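Local coordinates for SIS domain protein (Listeria monocytogenes str. 4b F2365, PDB 3FXA) that probably binds sugar phosphates and interconverts their aldose and ketose forms as a SIS-domain isomerase, at the interface of chains A and B and the interface of chains A and C. Sequence-based numbering; all coordinates share one arbitrary frame. Chains: chain A/B/C, SIS domain protein.

Contact 1: the interface of chains A and B. Residues chain A 82, 85, 87-88, 114, 118; chain B 68, 71, 187-188.
The terminal amine of A:Lys118 meets the carboxylate of B:Glu71 tip to tip in a salt bridge. NZ lies 2.8 Å from OE2 of B:Glu71, which accepts through its syn lone pair, on the side of OE1. OE1 adds a weak second bond, so the amine sits in the fork of the carboxylate. The lysine chain runs extended from CB to CE and then bends at its last torsion (chi4 -73°), which turns NZ toward the acid. The glutamate chain bends in turn at chi2. Each charge would be expected to stabilise the other.

Both chains carry the SIS domain of sugar-phosphate isomerases, and this patch is part of a two-fold contact between them. A:Lys118 closes helix 112-118. B:Glu71 stands in the loop after helix 55-69. B:Ile188 and B:Val187 form the end of helix 182-188.

B:Ile188 packs against the end of the lysine chain. Its CG2 lies 3.6 Å from CE of A:Lys118, the two side chains crossing at about a right angle. The same methyl is 3.4 Å from the backbone N of A:Gly88. CG1 of B:Ile188 takes the crowded position between backbone N and carbonyl carbon (chi1 68°). CD1 then reaches CA of A:Gly88 at 3.7 Å. A:Leu87 meets the isoleucine through CB. A:Ala114 and B:Val187 touch methyl to methyl, with CB and CG1 4.0 Å apart.

The carbonyl O of B:Ile188 accepts a weak bond from N of A:Gly85 (3.0 Å), bent to 123° at the hydrogen. B:Asn68 brushes the glycine-bearing stretch, with its OD1 3.7 Å from the backbone C of A:Gly88.

B:Ile188 is followed directly by an HPGG stretch typical of arabinose-5-phosphate isomerase relatives. The contact may therefore help bring that stretch close to the sugar site of the neighbouring chain.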
loop_
_atom_site.group_PDB
_atom_site.type_symbol
_atom_site.label_atom_id
_atom_site.label_comp_id
_atom_site.label_asym_id
_atom_site.label_seq_id
_atom_site.Cartn_x
_atom_site.Cartn_y
_atom_site.Cartn_z
ATOM N N ALA A 82 1.594 10.337 6.950
ATOM C CA ALA A 82 2.717 11.277 7.205
ATOM C C ALA A 82 2.554 12.243 8.389
ATOM O O ALA A 82 3.401 12.287 9.285
ATOM C CB ALA A 82 3.018 12.067 5.922
ATOM N N GLY A 85 2.501 10.504 12.117
ATOM C CA GLY A 85 3.686 9.779 12.567
ATOM C C GLY A 85 4.681 9.261 11.550
ATOM O O GLY A 85 5.852 9.096 11.893
ATOM N N LEU A 87 6.005 10.694 9.051
ATOM C CA LEU A 87 7.074 11.679 8.736
ATOM C C LEU A 87 8.401 11.343 9.435
ATOM O O LEU A 87 9.461 11.836 9.039
ATOM C CB LEU A 87 6.662 13.123 9.041
ATOM C CG LEU A 87 5.938 13.888 7.959
ATOM C CD1 LEU A 87 5.367 15.143 8.521
ATOM C CD2 LEU A 87 6.889 14.185 6.775
ATOM N N GLY A 88 8.346 10.516 10.475
ATOM C CA GLY A 88 9.565 9.966 11.088
ATOM C C GLY A 88 10.455 9.122 10.162
ATOM O O GLY A 88 11.623 8.913 10.468
ATOM N N ALA A 114 8.203 19.880 8.365
ATOM C CA ALA A 114 9.030 18.775 8.879
ATOM C C ALA A 114 10.298 18.574 8.046
ATOM O O ALA A 114 11.388 18.327 8.591
ATOM C CB ALA A 114 8.242 17.473 8.965
ATOM N N LYS A 118 14.010 18.912 9.622
ATOM C CA LYS A 118 14.891 17.752 9.511
ATOM C C LYS A 118 16.134 18.025 8.667
ATOM O O LYS A 118 17.127 17.331 8.838
ATOM C CB LYS A 118 14.120 16.536 8.976
ATOM C CG LYS A 118 13.120 16.012 9.987
ATOM C CD LYS A 118 12.071 15.075 9.434
ATOM C CE LYS A 118 11.432 14.192 10.510
ATOM N NZ LYS A 118 12.336 13.091 11.009
ATOM N N ASN B 68 8.284 4.394 12.947
ATOM C CA ASN B 68 8.389 5.764 12.415
ATOM C C ASN B 68 7.946 6.798 13.450
ATOM O O ASN B 68 8.623 7.794 13.604
ATOM C CB ASN B 68 7.623 5.936 11.090
ATOM C CG ASN B 68 8.370 5.347 9.898
ATOM O OD1 ASN B 68 9.564 5.598 9.730
ATOM N ND2 ASN B 68 7.687 4.551 9.086
ATOM N N GLU B 71 10.767 7.970 15.706
ATOM C CA GLU B 71 12.019 8.338 15.029
ATOM C C GLU B 71 12.970 7.160 14.739
ATOM O O GLU B 71 14.177 7.292 14.824
ATOM C CB GLU B 71 12.677 9.579 15.700
ATOM C CG GLU B 71 11.991 10.914 15.382
ATOM C CD GLU B 71 12.170 11.388 13.913
ATOM O OE1 GLU B 71 13.216 11.077 13.301
ATOM O OE2 GLU B 71 11.298 12.135 13.419
ATOM N N VAL B 187 6.854 17.320 15.720
ATOM C CA VAL B 187 7.371 17.515 14.338
ATOM C C VAL B 187 6.738 16.548 13.333
ATOM O O VAL B 187 6.323 16.968 12.237
ATOM C CB VAL B 187 8.900 17.340 14.269
ATOM C CG1 VAL B 187 9.397 17.452 12.834
ATOM C CG2 VAL B 187 9.613 18.391 15.124
ATOM N N ILE B 188 6.703 15.268 13.707
ATOM C CA ILE B 188 6.167 14.197 12.843
ATOM C C ILE B 188 4.680 13.871 13.045
ATOM O O ILE B 188 4.167 13.047 12.309
ATOM C CB ILE B 188 7.066 12.943 12.854
ATOM C CG1 ILE B 188 7.066 12.231 14.212
ATOM C CG2 ILE B 188 8.499 13.312 12.437
ATOM C CD1 ILE B 188 7.865 10.957 14.210
#

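Contact 2: the interface of chains A and C. Residues chain A 7-8, 11, 15; chain C 29, 34, 38, 169, 173.
The indole of A:Trp15 has A:Ile11 on one face, and C:Ala169 flanks its rim from the same side. From the tryptophan's own helix, CG2 of A:Ile11 stands 3.4 Å above the plane, offset toward the rim. CB of C:Ala169 stands above the plane but outside the rim at the N-H edge, 3.3 Å from NE1 of A:Trp15. The far corner, CH2, is approached tip to tip. CD1 of C:Leu34 lies 3.8 Å away from CH2 on the A:Ile11 side of the plane. OG1 of C:Thr29 comes from the other side, 3.5 Å from CH2.

No polar pair bridges the chains here, so the contact is one of shape and apolar packing. CG1 of A:Ile11 is anti to the carbonyl carbon (chi1 -74°), which leaves CG2 anti to the backbone N, where it meets CB of C:Ala169 at 3.6 Å. CD1 of A:Ile11 points instead to CB of C:Leu34, and the two side chains cross obliquely. A:Leu8 crosses C:Leu34 at about a right angle, methyl against methyl. Farther along, SG of C:Cys173, anti to its backbone N (chi1 -170°), reaches CG2 of A:Ile7 at 3.9 Å. C:Val38 reaches A:Ile7 tip to tip.

The four chain A residues form a ridge along one side of N-terminal helix 4-23. It packs against helices 31-43 and 157-177 of chain C, within a two-fold interface between SIS-domain subunits.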
loop_
_atom_site.group_PDB
_atom_site.type_symbol
_atom_site.label_atom_id
_atom_site.label_comp_id
_atom_site.label_asym_id
_atom_site.label_seq_id
_atom_site.Cartn_x
_atom_site.Cartn_y
_atom_site.Cartn_z
ATOM N N ILE A 7 -14.837 4.031 -31.138
ATOM C CA ILE A 7 -14.010 3.612 -29.988
ATOM C C ILE A 7 -12.530 3.734 -30.308
ATOM O O ILE A 7 -11.772 4.384 -29.550
ATOM C CB ILE A 7 -14.345 2.172 -29.529
ATOM C CG1 ILE A 7 -15.735 2.176 -28.877
ATOM C CG2 ILE A 7 -13.259 1.623 -28.551
ATOM C CD1 ILE A 7 -16.265 0.831 -28.459
ATOM N N LEU A 8 -12.125 3.133 -31.428
ATOM C CA LEU A 8 -10.732 3.158 -31.898
ATOM C C LEU A 8 -10.211 4.567 -32.187
ATOM O O LEU A 8 -9.066 4.860 -31.859
ATOM C CB LEU A 8 -10.539 2.260 -33.137
ATOM C CG LEU A 8 -10.735 0.757 -32.924
ATOM C CD1 LEU A 8 -10.692 0.037 -34.254
ATOM C CD2 LEU A 8 -9.666 0.182 -31.985
ATOM N N ILE A 11 -9.626 6.251 -28.716
ATOM C CA ILE A 11 -8.404 5.612 -28.214
ATOM C C ILE A 11 -7.143 6.155 -28.895
ATOM O O ILE A 11 -6.215 6.613 -28.226
ATOM C CB ILE A 11 -8.478 4.054 -28.318
ATOM C CG1 ILE A 11 -9.438 3.525 -27.230
ATOM C CG2 ILE A 11 -7.073 3.409 -28.144
ATOM C CD1 ILE A 11 -9.626 1.994 -27.201
ATOM N N TRP A 15 -3.703 8.264 -27.319
ATOM C CA TRP A 15 -2.304 7.851 -27.472
ATOM C C TRP A 15 -1.471 8.911 -28.179
ATOM O O TRP A 15 -0.322 9.113 -27.809
ATOM C CB TRP A 15 -2.171 6.512 -28.199
ATOM C CG TRP A 15 -2.751 5.353 -27.466
ATOM C CD1 TRP A 15 -2.900 5.228 -26.093
ATOM C CD2 TRP A 15 -3.141 4.093 -28.019
ATOM N NE1 TRP A 15 -3.408 3.998 -25.790
ATOM C CE2 TRP A 15 -3.575 3.282 -26.945
ATOM C CE3 TRP A 15 -3.226 3.586 -29.327
ATOM C CZ2 TRP A 15 -4.057 1.984 -27.130
ATOM C CZ3 TRP A 15 -3.692 2.275 -29.510
ATOM C CH2 TRP A 15 -4.114 1.497 -28.416
ATOM N N THR C 29 -1.154 -3.538 -30.074
ATOM C CA THR C 29 -2.426 -3.885 -29.419
ATOM C C THR C 29 -3.405 -4.493 -30.429
ATOM O O THR C 29 -3.155 -4.482 -31.645
ATOM C CB THR C 29 -3.041 -2.677 -28.753
ATOM O OG1 THR C 29 -3.307 -1.664 -29.717
ATOM C CG2 THR C 29 -2.098 -2.100 -27.643
ATOM N N LEU C 34 -9.326 -4.167 -27.472
ATOM C CA LEU C 34 -9.615 -2.795 -27.037
ATOM C C LEU C 34 -11.132 -2.543 -26.957
ATOM O O LEU C 34 -11.624 -1.969 -25.989
ATOM C CB LEU C 34 -8.963 -1.775 -27.973
ATOM C CG LEU C 34 -7.437 -1.693 -27.965
ATOM C CD1 LEU C 34 -6.948 -0.925 -29.194
ATOM C CD2 LEU C 34 -6.941 -1.060 -26.686
ATOM N N VAL C 38 -13.445 -2.264 -23.376
ATOM C CA VAL C 38 -14.297 -1.089 -23.141
ATOM C C VAL C 38 -15.756 -1.498 -22.826
ATOM O O VAL C 38 -16.338 -1.023 -21.869
ATOM C CB VAL C 38 -14.290 -0.115 -24.360
ATOM C CG1 VAL C 38 -15.377 0.961 -24.240
ATOM C CG2 VAL C 38 -12.899 0.537 -24.539
ATOM N N ALA C 169 -6.253 5.169 -22.449
ATOM C CA ALA C 169 -7.142 5.275 -23.625
ATOM C C ALA C 169 -8.494 4.603 -23.373
ATOM O O ALA C 169 -9.544 5.180 -23.702
ATOM C CB ALA C 169 -6.464 4.703 -24.888
ATOM N N CYS C 173 -11.977 6.635 -23.098
ATOM C CA CYS C 173 -13.023 6.215 -24.025
ATOM C C CYS C 173 -14.304 5.929 -23.256
ATOM O O CYS C 173 -15.400 6.323 -23.687
ATOM C CB CYS C 173 -12.604 4.993 -24.832
ATOM S SG CYS C 173 -13.757 4.690 -26.138
#

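Contact 1 and contact 2 lie about 43 Å apart, measured between the centres of their C-alpha atoms. They share no residues and no helices. Contact 1 draws on helices 55-69, 79-86, 112-118 and 182-188, with the short 3-10 turn 87-89. Contact 2 uses helices 4-23, 31-43 and 157-177. Chain A thus meets two different copies through separate surfaces. Both interfaces are two-fold symmetric, which fits the deposited assembly of four copies as a dimer of dimers. Because each copy presents both surfaces, the two contacts together can link all four chains. The tetramer may or may not be the form in solution.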